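IMC sub-compartment protein ISP1 (PDB 4CHM) adopts a pleckstrin homology fold and belongs to a family of inner membrane complex proteins critical for replication of the parasite Toxoplasma gondii. Local coordinates at residues Leu29-Gly33 against Glu79-Leu84. Residues are numbered along the deposited sequence; the frame is centred on the assembly and turned at random.
Sequences LLQDG and ETKANL
Q31 and K81 make the direct backbone link: K81 N donates to Q31 O over 2.9 Å. The N-H...O angle of 159° shows a nearly straight bond, although the donor is tilted 23° from the carbonyl plane. T80 CA approaches the same oxygen, Q31 O, at 3.4 Å as a CA-H...O contact.

The T80 hydroxyl is the second polar centre, with T80 OG1 lying 3.2 Å from both L30 O and Q31 O. As an acceptor OG1 is clearer: A82 N donates to T80 OG1 over 2.9 Å at 168°, closing an ST turn. A water joins T80 OG1 to L29 O. Within 29-33, a type I beta turn from L30 to G33 is closed by G33 N bonding to L30 O.

Apolar contact follows at the buried end. The A82 methyl carbon CB meets L29 CB at 3.9 Å, and the side chains of L29 and L84 run antiparallel past one another; L29 CD1 and L84 CD2 are 3.3 Å apart, tighter than normal packing. R105 and P103 of strand 101-105 adjoin these leucines.

The hairpin turn between strands 24-29 and 35-43 of the PH-fold sheet thus meets the loop between helix 72-76 and strand 90-95 at the surface: the K81-Q31 amide-carbonyl bond, the T80 hydroxyl and its bridging water form the polar part, while A82 and the two buried leucines supply the apolar part.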
# COMPACT_ATOMS: atom_id res chain seq x y z
N LEU A 29 -6.49 -0.42 -7.60
CA LEU A 29 -7.86 -0.05 -7.93
C LEU A 29 -7.91 1.25 -8.79
O LEU A 29 -7.47 2.34 -8.35
CB LEU A 29 -8.73 0.06 -6.67
CG LEU A 29 -8.60 -1.11 -5.65
CD1 LEU A 29 -9.14 -0.76 -4.27
CD2 LEU A 29 -9.23 -2.42 -6.17
N LEU A 30 -8.31 1.10 -10.05
CA LEU A 30 -8.23 2.21 -10.99
C LEU A 30 -9.41 3.17 -10.79
O LEU A 30 -10.44 2.81 -10.18
CB LEU A 30 -8.13 1.70 -12.45
CG LEU A 30 -6.88 0.85 -12.79
CD1 LEU A 30 -6.88 0.41 -14.25
CD2 LEU A 30 -5.59 1.60 -12.51
N GLN A 31 -9.24 4.40 -11.26
CA GLN A 31 -10.24 5.45 -11.05
C GLN A 31 -11.60 5.06 -11.66
O GLN A 31 -12.66 5.35 -11.08
CB GLN A 31 -9.73 6.77 -11.63
CG GLN A 31 -10.76 7.89 -11.52
CD GLN A 31 -10.29 9.21 -12.10
OE1 GLN A 31 -9.13 9.33 -12.49
NE2 GLN A 31 -11.18 10.19 -12.18
N ASP A 32 -11.58 4.35 -12.78
CA ASP A 32 -12.83 3.91 -13.42
C ASP A 32 -13.49 2.69 -12.75
O ASP A 32 -14.53 2.23 -13.19
CB ASP A 32 -12.64 3.66 -14.94
CG ASP A 32 -11.79 2.43 -15.23
OD1 ASP A 32 -11.48 1.65 -14.30
OD2 ASP A 32 -11.42 2.25 -16.40
N GLY A 33 -12.89 2.20 -11.68
CA GLY A 33 -13.42 1.02 -11.01
C GLY A 33 -12.74 -0.30 -11.36
O GLY A 33 -13.03 -1.31 -10.72
N GLU A 79 -11.00 10.21 -5.69
CA GLU A 79 -11.97 10.25 -6.75
C GLU A 79 -11.94 8.96 -7.54
O GLU A 79 -10.97 8.66 -8.23
CB GLU A 79 -11.74 11.47 -7.63
CG GLU A 79 -11.94 12.79 -6.90
CD GLU A 79 -11.40 13.98 -7.69
OE1 GLU A 79 -11.89 14.20 -8.80
OE2 GLU A 79 -10.47 14.66 -7.21
N THR A 80 -12.98 8.16 -7.41
CA THR A 80 -12.95 6.88 -8.05
C THR A 80 -14.31 6.23 -8.01
O THR A 80 -15.16 6.59 -7.17
CB THR A 80 -11.92 5.94 -7.40
OG1 THR A 80 -11.98 4.68 -8.05
CG2 THR A 80 -12.21 5.73 -5.86
N LYS A 81 -14.50 5.26 -8.89
CA LYS A 81 -15.69 4.45 -8.96
C LYS A 81 -15.47 3.12 -8.19
O LYS A 81 -16.42 2.33 -8.01
CB LYS A 81 -16.04 4.15 -10.45
CG LYS A 81 -16.82 5.27 -11.15
CD LYS A 81 -18.33 5.24 -10.81
CE LYS A 81 -19.09 6.12 -11.79
NZ LYS A 81 -20.57 6.05 -11.66
N ALA A 82 -14.21 2.87 -7.78
CA ALA A 82 -13.89 1.66 -6.99
C ALA A 82 -14.33 1.83 -5.54
O ALA A 82 -14.52 2.95 -5.07
CB ALA A 82 -12.40 1.34 -7.06
N ASN A 83 -14.49 0.71 -4.84
CA ASN A 83 -14.78 0.76 -3.43
C ASN A 83 -13.47 0.58 -2.64
O ASN A 83 -12.95 -0.53 -2.53
CB ASN A 83 -15.82 -0.32 -3.06
CG ASN A 83 -16.37 -0.14 -1.66
OD1 ASN A 83 -15.62 0.19 -0.72
ND2 ASN A 83 -17.65 -0.37 -1.50
N LEU A 84 -12.93 1.68 -2.13
CA LEU A 84 -11.64 1.63 -1.48
C LEU A 84 -11.79 1.24 0.00
O LEU A 84 -10.81 0.83 0.64
CB LEU A 84 -10.89 2.97 -1.60
CG LEU A 84 -10.59 3.50 -3.02
CD1 LEU A 84 -9.69 4.73 -2.98
CD2 LEU A 84 -10.01 2.42 -3.94
O HOH W 1 -9.06 4.52 -7.76